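Local coordinates for protein phosphoribosylaminoimidazole carboxylase (Bombyx mori, PDB 4JA0) that serves as a bifunctional enzyme of purine biosynthesis, probably joining the carboxylation of AIR to the synthesis of SAICAR in one chain, at residues V118-R123 with G222-M227; E164-R169 with S412-D417; V271-P276 with E280-I285. All coordinates share one frame; numbering follows the deposited sequence.

Interaction 1: residues V118-R123 with G222-M227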
loop_
_atom_site.group_PDB
_atom_site.type_symbol
_atom_site.label_atom_id
_atom_site.label_comp_id
_atom_site.label_asym_id
_atom_site.label_seq_id
_atom_site.Cartn_x
_atom_site.Cartn_y
_atom_site.Cartn_z
ATOM N N VAL A 118 53.442 -23.846 -8.732
ATOM C CA VAL A 118 52.344 -24.070 -7.807
ATOM C C VAL A 118 52.766 -25.117 -6.787
ATOM O O VAL A 118 53.059 -26.254 -7.161
ATOM C CB VAL A 118 51.127 -24.624 -8.556
ATOM C CG1 VAL A 118 49.963 -24.895 -7.594
ATOM C CG2 VAL A 118 50.738 -23.681 -9.683
ATOM N N PRO A 119 52.817 -24.743 -5.499
ATOM C CA PRO A 119 53.302 -25.663 -4.457
ATOM C C PRO A 119 52.282 -26.713 -4.040
ATOM O O PRO A 119 51.068 -26.492 -4.145
ATOM C CB PRO A 119 53.598 -24.730 -3.283
ATOM C CG PRO A 119 52.661 -23.600 -3.463
ATOM C CD PRO A 119 52.513 -23.407 -4.956
ATOM N N GLU A 120 52.783 -27.861 -3.591
ATOM C CA GLU A 120 51.926 -28.926 -3.091
ATOM C C GLU A 120 51.102 -28.382 -1.937
ATOM O O GLU A 120 51.630 -27.678 -1.073
ATOM C CB GLU A 120 52.742 -30.137 -2.628
ATOM C CG GLU A 120 51.863 -31.343 -2.256
ATOM C CD GLU A 120 52.655 -32.598 -1.898
ATOM O OE1 GLU A 120 52.503 -33.614 -2.613
ATOM O OE2 GLU A 120 53.421 -32.565 -0.904
ATOM N N GLY A 121 49.801 -28.662 -1.955
ATOM C CA GLY A 121 48.901 -28.229 -0.900
ATOM C C GLY A 121 48.138 -26.958 -1.232
ATOM O O GLY A 121 47.287 -26.545 -0.444
ATOM N N PHE A 122 48.419 -26.357 -2.394
ATOM C CA PHE A 122 47.675 -25.187 -2.867
ATOM C C PHE A 122 46.213 -25.528 -3.048
ATOM O O PHE A 122 45.879 -26.453 -3.800
ATOM C CB PHE A 122 48.235 -24.676 -4.188
ATOM C CG PHE A 122 47.450 -23.538 -4.784
ATOM C CD1 PHE A 122 47.829 -22.220 -4.561
ATOM C CD2 PHE A 122 46.337 -23.778 -5.578
ATOM C CE1 PHE A 122 47.114 -21.156 -5.119
ATOM C CE2 PHE A 122 45.614 -22.722 -6.131
ATOM C CZ PHE A 122 46.015 -21.412 -5.909
ATOM N N ARG A 123 45.343 -24.750 -2.399
ATOM C CA ARG A 123 43.929 -25.121 -2.281
ATOM C C ARG A 123 43.053 -24.588 -3.421
ATOM O O ARG A 123 43.122 -23.423 -3.805
ATOM C CB ARG A 123 43.382 -24.694 -0.913
ATOM C CG ARG A 123 44.070 -25.403 0.248
ATOM C CD ARG A 123 43.324 -25.247 1.547
ATOM N NE ARG A 123 42.139 -26.101 1.562
ATOM C CZ ARG A 123 42.134 -27.379 1.922
ATOM N NH1 ARG A 123 43.255 -27.965 2.320
ATOM N NH2 ARG A 123 41.004 -28.068 1.897
ATOM N N GLY A 222 44.703 -34.929 7.256
ATOM C CA GLY A 222 45.213 -34.030 6.241
ATOM C C GLY A 222 46.719 -34.164 6.118
ATOM O O GLY A 222 47.388 -33.295 5.544
ATOM N N ASP A 223 47.244 -35.274 6.643
ATOM C CA ASP A 223 48.673 -35.540 6.631
ATOM C C ASP A 223 48.994 -36.435 5.451
ATOM O O ASP A 223 48.644 -37.619 5.442
ATOM C CB ASP A 223 49.111 -36.190 7.949
ATOM C CG ASP A 223 50.622 -36.263 8.099
ATOM O OD1 ASP A 223 51.351 -35.649 7.287
ATOM O OD2 ASP A 223 51.086 -36.946 9.038
ATOM N N LYS A 224 49.674 -35.850 4.468
ATOM C CA LYS A 224 50.057 -36.537 3.231
ATOM C C LYS A 224 50.857 -37.783 3.553
ATOM O O LYS A 224 50.709 -38.837 2.910
ATOM C CB LYS A 224 50.891 -35.592 2.351
ATOM C CG LYS A 224 51.366 -36.219 1.067
ATOM C CD LYS A 224 52.380 -35.357 0.328
ATOM C CE LYS A 224 52.953 -36.126 -0.863
ATOM N NZ LYS A 224 54.130 -35.427 -1.456
ATOM N N ARG A 225 51.634 -37.652 4.623
ATOM C CA ARG A 225 52.542 -38.674 5.129
ATOM C C ARG A 225 51.787 -39.927 5.615
ATOM O O ARG A 225 52.370 -41.005 5.736
ATOM C CB ARG A 225 53.377 -38.048 6.249
ATOM C CG ARG A 225 54.541 -38.845 6.708
ATOM C CD ARG A 225 55.233 -38.147 7.869
ATOM N NE ARG A 225 55.499 -36.735 7.592
ATOM C CZ ARG A 225 55.165 -35.740 8.408
ATOM N NH1 ARG A 225 54.536 -35.993 9.551
ATOM N NH2 ARG A 225 55.453 -34.489 8.078
ATOM N N LEU A 226 50.497 -39.774 5.915
ATOM C CA LEU A 226 49.668 -40.899 6.343
ATOM C C LEU A 226 48.764 -41.445 5.227
ATOM O O LEU A 226 47.842 -42.221 5.517
ATOM C CB LEU A 226 48.804 -40.502 7.542
ATOM C CG LEU A 226 49.559 -40.151 8.826
ATOM C CD1 LEU A 226 48.636 -39.561 9.887
ATOM C CD2 LEU A 226 50.254 -41.381 9.344
ATOM N N MET A 227 49.036 -41.056 3.973
ATOM C CA MET A 227 48.201 -41.450 2.821
ATOM C C MET A 227 47.838 -42.939 2.798
ATOM O O MET A 227 48.639 -43.792 3.165
ATOM C CB MET A 227 48.861 -41.043 1.497
ATOM C CG MET A 227 50.235 -41.648 1.214
ATOM S SD MET A 227 50.943 -41.189 -0.410
ATOM C CE MET A 227 50.644 -39.420 -0.496
#
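The carboxylate of Glu120 overlaps the outer end of the Lys224 side chain, and the two extended chains cross at about a right angle. Lys224 NZ gives its main hydrogen bond to Glu120 OE1 at 2.7 Å, reaching the syn lone pair of that oxygen, the one on the side of OE2. A second, weak bond runs from Lys224 NZ to Glu120 OE2 at 3.0 Å, so the ammonium is gripped mainly by OE1, with OE2 only weakly engaged. The carboxylate lies alongside the last carbons of the lysine. Both residues carry CG opposite the backbone N (chi1 -173° in Glu120, 178° in Lys224), and their nearly straight chains span the distance between two surface loops of the SAICAR synthetase part. One loop leads from helix 110-114 into strand 123-132; the other follows strand 216-220, and both strands belong to the same antiparallel sheet. Glu120 takes the second position of a type II beta turn, closed by the bond from Phe122 N to Pro119 O at 3.2 Å. Gly121 fills the third, where a side chain would press on the preceding carbonyl. Lys224 begins a short 3-10 segment, with Met227 N bonded to Lys224 O at 3.0 Å. Glu120 OE1 has a second partner in Thr108 OG1, which probably helps to fix the carboxylate, and the Lys224 side chain rests on Trp219. Without the carboxylate of Glu120, as with an alanine here, the lysine ammonium would probably lose its mate and the Thr108 hydroxyl this partner, setting the end of the lysine free to turn. Beside the turn, Pro119 packs on Ser150 of a second subunit, and Arg123 NE pairs with Asp319 of a third.

Interaction 2: residues E164-R169 with S412-D417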
loop_
_atom_site.group_PDB
_atom_site.type_symbol
_atom_site.label_atom_id
_atom_site.label_comp_id
_atom_site.label_asym_id
_atom_site.label_seq_id
_atom_site.Cartn_x
_atom_site.Cartn_y
_atom_site.Cartn_z
ATOM N N GLU A 164 25.845 -31.466 -21.992
ATOM C CA GLU A 164 26.210 -32.728 -21.369
ATOM C C GLU A 164 27.527 -32.594 -20.614
ATOM O O GLU A 164 27.668 -33.091 -19.503
ATOM C CB GLU A 164 26.293 -33.822 -22.423
ATOM C CG GLU A 164 24.929 -34.280 -22.928
ATOM C CD GLU A 164 24.209 -33.233 -23.791
ATOM O OE1 GLU A 164 22.953 -33.214 -23.765
ATOM O OE2 GLU A 164 24.890 -32.437 -24.489
ATOM N N VAL A 165 28.481 -31.891 -21.201
ATOM C CA VAL A 165 29.728 -31.615 -20.502
ATOM C C VAL A 165 29.502 -30.731 -19.276
ATOM O O VAL A 165 30.128 -30.954 -18.233
ATOM C CB VAL A 165 30.775 -31.005 -21.453
ATOM C CG1 VAL A 165 31.937 -30.379 -20.681
ATOM C CG2 VAL A 165 31.256 -32.079 -22.435
ATOM N N ASP A 166 28.591 -29.760 -19.382
ATOM C CA ASP A 166 28.251 -28.912 -18.237
ATOM C C ASP A 166 27.750 -29.780 -17.090
ATOM O O ASP A 166 28.252 -29.678 -15.974
ATOM C CB ASP A 166 27.193 -27.854 -18.595
ATOM C CG ASP A 166 27.763 -26.688 -19.435
ATOM O OD1 ASP A 166 28.988 -26.419 -19.349
ATOM O OD2 ASP A 166 26.983 -26.056 -20.203
ATOM N N TYR A 167 26.818 -30.679 -17.384
ATOM C CA TYR A 167 26.267 -31.568 -16.368
ATOM C C TYR A 167 27.339 -32.420 -15.664
ATOM O O TYR A 167 27.322 -32.566 -14.435
ATOM C CB TYR A 167 25.213 -32.483 -16.984
ATOM C CG TYR A 167 24.682 -33.503 -16.023
ATOM C CD1 TYR A 167 23.684 -33.172 -15.136
ATOM C CD2 TYR A 167 25.197 -34.789 -15.985
ATOM C CE1 TYR A 167 23.191 -34.101 -14.239
ATOM C CE2 TYR A 167 24.715 -35.732 -15.087
ATOM C CZ TYR A 167 23.708 -35.378 -14.215
ATOM O OH TYR A 167 23.199 -36.288 -13.312
ATOM N N MET A 168 28.255 -32.990 -16.454
ATOM C CA MET A 168 29.307 -33.866 -15.929
ATOM C C MET A 168 30.361 -33.101 -15.122
ATOM O O MET A 168 30.922 -33.631 -14.168
ATOM C CB MET A 168 29.940 -34.685 -17.050
ATOM C CG MET A 168 29.033 -35.798 -17.559
ATOM S SD MET A 168 29.745 -36.830 -18.871
ATOM C CE MET A 168 29.568 -35.796 -20.326
ATOM N N ARG A 169 30.628 -31.854 -15.497
ATOM C CA ARG A 169 31.526 -31.050 -14.695
ATOM C C ARG A 169 30.862 -30.804 -13.383
ATOM O O ARG A 169 31.453 -31.018 -12.336
ATOM C CB ARG A 169 31.832 -29.710 -15.336
ATOM C CG ARG A 169 32.802 -28.843 -14.531
ATOM C CD ARG A 169 32.502 -27.351 -14.676
ATOM N NE ARG A 169 31.988 -27.035 -16.015
ATOM C CZ ARG A 169 30.749 -26.617 -16.268
ATOM N NH1 ARG A 169 29.899 -26.401 -15.277
ATOM N NH2 ARG A 169 30.367 -26.381 -17.510
ATOM N N SER A 412 17.198 -29.232 -15.461
ATOM C CA SER A 412 15.833 -29.173 -15.983
ATOM C C SER A 412 15.553 -27.924 -16.805
ATOM O O SER A 412 14.763 -27.975 -17.739
ATOM C CB SER A 412 14.822 -29.279 -14.846
ATOM O OG SER A 412 14.871 -28.135 -14.006
ATOM N N LEU A 413 16.173 -26.806 -16.434
ATOM C CA LEU A 413 16.049 -25.554 -17.182
ATOM C C LEU A 413 16.563 -25.702 -18.591
ATOM O O LEU A 413 16.002 -25.130 -19.527
ATOM C CB LEU A 413 16.839 -24.437 -16.519
ATOM C CG LEU A 413 16.173 -23.750 -15.347
ATOM C CD1 LEU A 413 17.107 -22.705 -14.785
ATOM C CD2 LEU A 413 14.880 -23.143 -15.827
ATOM N N ARG A 414 17.658 -26.436 -18.734
ATOM C CA ARG A 414 18.227 -26.666 -20.051
ATOM C C ARG A 414 17.298 -27.538 -20.871
ATOM O O ARG A 414 17.153 -27.299 -22.066
ATOM C CB ARG A 414 19.620 -27.280 -19.953
ATOM C CG ARG A 414 20.536 -26.491 -19.051
ATOM C CD ARG A 414 21.851 -26.237 -19.702
ATOM N NE ARG A 414 22.829 -25.710 -18.748
ATOM C CZ ARG A 414 24.143 -25.696 -18.966
ATOM N NH1 ARG A 414 24.634 -26.201 -20.100
ATOM N NH2 ARG A 414 24.963 -25.206 -18.044
ATOM N N GLN A 415 16.634 -28.512 -20.243
ATOM C CA GLN A 415 15.661 -29.311 -20.979
ATOM C C GLN A 415 14.572 -28.373 -21.516
ATOM O O GLN A 415 14.268 -28.382 -22.712
ATOM C CB GLN A 415 15.039 -30.398 -20.085
ATOM C CG GLN A 415 16.007 -31.426 -19.485
ATOM C CD GLN A 415 16.793 -32.208 -20.534
ATOM O OE1 GLN A 415 16.308 -32.453 -21.641
ATOM N NE2 GLN A 415 18.012 -32.612 -20.181
ATOM N N ALA A 416 14.072 -27.493 -20.655
ATOM C CA ALA A 416 13.060 -26.528 -21.059
ATOM C C ALA A 416 13.573 -25.515 -22.089
ATOM O O ALA A 416 12.841 -25.147 -23.007
ATOM C CB ALA A 416 12.504 -25.797 -19.831
ATOM N N ASP A 417 14.818 -25.067 -21.933
ATOM C CA ASP A 417 15.378 -24.098 -22.868
ATOM C C ASP A 417 15.442 -24.742 -24.247
ATOM O O ASP A 417 15.097 -24.104 -25.256
ATOM C CB ASP A 417 16.774 -23.607 -22.448
ATOM C CG ASP A 417 17.349 -22.538 -23.418
ATOM O OD1 ASP A 417 18.322 -22.831 -24.154
ATOM O OD2 ASP A 417 16.800 -21.414 -23.489
#
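This is a partly buried salt bridge between two helices far apart in sequence: Asp166 on helix 162-183, in the SAICAR synthetase part, and Arg414 on helix 396-420, near the C terminus of the chain. A single carboxylate oxygen does the work. Asp166 OD2 lies at the edge of the Arg414 guanidinium, near its plane. As modelled, the bond from Arg414 NH1 to Asp166 OD2 is nearly straight (N-H...O angle 167°), but its length of 2.4 Å is very short, so its exact geometry is doubtful. The bond from Arg414 NH2 to the same Asp166 OD2, at 3.1 Å, is weak and strongly bent. Carboxylate and guanidinium planes stand 74° apart, which is why the pair is not the flat, two-oxygen kind: both nitrogens converge on OD2. Arg414 gets there by setting CG opposite its carbonyl carbon, with a bend in the rotation about CB-CG (chi2 -132°), and the chain leaves its helix to reach across to the other. The arginine has further anionic partners: Asp163, one turn before Asp166, bridges to NH1, and Glu309 of a fourth subunit bridges to NH2. Arg169, a turn after Asp166, also approaches the aspartate, although the placing of its closest atoms is doubtful. Arg414 would probably favour the charged form of the buried aspartate, while the acids that share it, Asp163 and Glu309 of the fourth subunit, are likely to temper the effect. Nearby, Asp417 binds Arg299 of the same fourth subunit, so the 412-417 turn of the helix is held from that chain as well. The whole is a salt-bridge network of the kind that joins helices at an interface, here linking two parts of one chain and a neighbouring subunit.

Interaction 3: residues V271-P276 with E280-I285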
loop_
_atom_site.group_PDB
_atom_site.type_symbol
_atom_site.label_atom_id
_atom_site.label_comp_id
_atom_site.label_asym_id
_atom_site.label_seq_id
_atom_site.Cartn_x
_atom_site.Cartn_y
_atom_site.Cartn_z
ATOM N N VAL A 271 6.319 -28.595 12.869
ATOM C CA VAL A 271 5.496 -27.522 12.337
ATOM C C VAL A 271 4.291 -27.285 13.240
ATOM O O VAL A 271 3.436 -28.151 13.366
ATOM C CB VAL A 271 5.007 -27.851 10.923
ATOM C CG1 VAL A 271 4.331 -26.640 10.319
ATOM C CG2 VAL A 271 6.174 -28.267 10.047
ATOM N N PHE A 272 4.209 -26.117 13.871
ATOM C CA PHE A 272 3.013 -25.770 14.642
ATOM C C PHE A 272 2.068 -24.974 13.759
ATOM O O PHE A 272 2.453 -23.912 13.251
ATOM C CB PHE A 272 3.355 -24.885 15.845
ATOM C CG PHE A 272 4.006 -25.607 16.984
ATOM C CD1 PHE A 272 4.033 -26.988 17.040
ATOM C CD2 PHE A 272 4.575 -24.889 18.022
ATOM C CE1 PHE A 272 4.638 -27.638 18.111
ATOM C CE2 PHE A 272 5.183 -25.530 19.084
ATOM C CZ PHE A 272 5.214 -26.905 19.129
ATOM N N MET A 273 0.845 -25.462 13.565
ATOM C CA MET A 273 -0.168 -24.648 12.902
ATOM C C MET A 273 -1.187 -24.174 13.945
ATOM O O MET A 273 -1.600 -24.947 14.821
ATOM C CB MET A 273 -0.853 -25.420 11.777
ATOM C CG MET A 273 -1.484 -26.666 12.279
ATOM S SD MET A 273 -1.642 -28.007 11.104
ATOM C CE MET A 273 -3.107 -27.458 10.281
ATOM N N GLY A 274 -1.584 -22.905 13.852
ATOM C CA GLY A 274 -2.524 -22.310 14.798
ATOM C C GLY A 274 -3.962 -22.783 14.657
ATOM O O GLY A 274 -4.767 -22.644 15.578
ATOM N N SER A 275 -4.277 -23.344 13.492
ATOM C CA SER A 275 -5.610 -23.874 13.197
ATOM C C SER A 275 -5.516 -25.089 12.278
ATOM O O SER A 275 -4.649 -25.137 11.410
ATOM C CB SER A 275 -6.472 -22.815 12.514
ATOM O OG SER A 275 -7.531 -23.431 11.799
ATOM N N PRO A 276 -6.405 -26.080 12.472
ATOM C CA PRO A 276 -6.448 -27.250 11.576
ATOM C C PRO A 276 -6.783 -26.908 10.114
ATOM O O PRO A 276 -6.615 -27.756 9.240
ATOM C CB PRO A 276 -7.553 -28.128 12.185
ATOM C CG PRO A 276 -8.342 -27.211 13.078
ATOM C CD PRO A 276 -7.363 -26.197 13.590
ATOM N N GLU A 280 -3.361 -28.662 4.670
ATOM C CA GLU A 280 -2.787 -28.880 3.352
ATOM C C GLU A 280 -1.473 -28.104 3.192
ATOM O O GLU A 280 -0.494 -28.631 2.630
ATOM C CB GLU A 280 -3.790 -28.448 2.285
ATOM C CG GLU A 280 -4.858 -29.482 1.929
ATOM C CD GLU A 280 -5.361 -29.316 0.498
ATOM O OE1 GLU A 280 -4.970 -28.324 -0.164
ATOM O OE2 GLU A 280 -6.149 -30.172 0.037
ATOM N N HIS A 281 -1.448 -26.872 3.713
ATOM C CA HIS A 281 -0.244 -26.042 3.647
ATOM C C HIS A 281 0.897 -26.743 4.375
ATOM O O HIS A 281 1.999 -26.835 3.861
ATOM C CB HIS A 281 -0.501 -24.668 4.267
ATOM C CG HIS A 281 0.719 -23.805 4.377
ATOM N ND1 HIS A 281 1.248 -23.117 3.307
ATOM C CD2 HIS A 281 1.524 -23.530 5.430
ATOM C CE1 HIS A 281 2.317 -22.445 3.698
ATOM N NE2 HIS A 281 2.506 -22.679 4.984
ATOM N N CYS A 282 0.612 -27.260 5.565
ATOM C CA CYS A 282 1.619 -27.937 6.370
ATOM C C CYS A 282 2.101 -29.241 5.754
ATOM O O CYS A 282 3.277 -29.601 5.855
ATOM C CB CYS A 282 1.061 -28.208 7.774
ATOM S SG CYS A 282 0.718 -26.697 8.695
ATOM N N GLN A 283 1.172 -29.950 5.127
ATOM C CA GLN A 283 1.492 -31.180 4.429
ATOM C C GLN A 283 2.409 -30.904 3.227
ATOM O O GLN A 283 3.275 -31.716 2.921
ATOM C CB GLN A 283 0.204 -31.901 4.024
ATOM C CG GLN A 283 -0.486 -32.579 5.203
ATOM C CD GLN A 283 -1.838 -33.186 4.855
ATOM O OE1 GLN A 283 -2.322 -34.101 5.542
ATOM N NE2 GLN A 283 -2.457 -32.683 3.788
ATOM N N LYS A 284 2.255 -29.742 2.588
ATOM C CA LYS A 284 3.186 -29.334 1.541
ATOM C C LYS A 284 4.587 -29.089 2.086
ATOM O O LYS A 284 5.584 -29.340 1.381
ATOM C CB LYS A 284 2.715 -28.073 0.811
ATOM C CG LYS A 284 1.628 -28.300 -0.207
ATOM C CD LYS A 284 1.380 -27.011 -0.986
ATOM C CE LYS A 284 0.262 -27.177 -2.004
ATOM N NZ LYS A 284 0.238 -26.074 -3.019
ATOM N N ILE A 285 4.670 -28.557 3.304
ATOM C CA ILE A 285 5.958 -28.383 3.955
ATOM C C ILE A 285 6.495 -29.744 4.284
ATOM O O ILE A 285 7.638 -30.063 3.957
ATOM C CB ILE A 285 5.867 -27.580 5.261
ATOM C CG1 ILE A 285 5.268 -26.197 4.988
ATOM C CG2 ILE A 285 7.250 -27.458 5.900
ATOM C CD1 ILE A 285 5.134 -25.345 6.197
#
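With SG opposite its carbonyl carbon (chi1 -65°), Cys282 directs its sulfur from the helix onto the strand, where Met273, its CG held between the backbone N and the carbonyl carbon (chi1 58°), brings SD beside it. Cys282 SG meets Met273 SD at 3.6 Å and also touches Met273 CB, so the thiol sits against the base of the methionine as well as its sulfur. On the same face of the strand, the two methyls of Val271 divide the helix between them. Val271 CG1, opposite the backbone N, lies 4.0 Å from Cys282 SG. Val271 CG2 faces the next turn of the helix, 4.4 Å from Ile285 CG2. Val271 and Met273 thus straddle Cys282, and Phe272, whose CB points away, serves the opposite face of the sheet. Strand 271-273 and helix 280-285 run antiparallel at 171°, their axes 9.8 Å apart. They are the first strand and helix of the beta-alpha-beta unit 267-273, 279-291, 296-300 in the parallel sheet of the AIR carboxylase part. Ile285 continues onto Ile327 of the neighbouring strand 323-329, and Met273 is met from outside by Leu420 of a fifth subunit. The contact is buried and made of apolar surfaces, including two sulfurs at van der Waals distance, which implies that this meeting of strand and helix probably rests on dispersion and the exclusion of water, since no hydrogen bond crosses it.

Overall arrangement
From the N terminus, the chain enters interaction 1 at 118-123, then passes 164-169 before 222-227 closes the first loop of about a hundred residues within the SAICAR synthetase part. Interaction 2 is therefore still open, and the two cross. Beyond this, strand and helix of the AIR carboxylase part form interaction 3, a short local closure lying wholly between the ends of interaction 2. Only at 412-417 does the chain return, bringing its last helix back to the SAICAR synthetase part. None of the contacts touch: the centres of interactions 1 and 3 are about 50 Å apart, on opposite sides of the chain's centre.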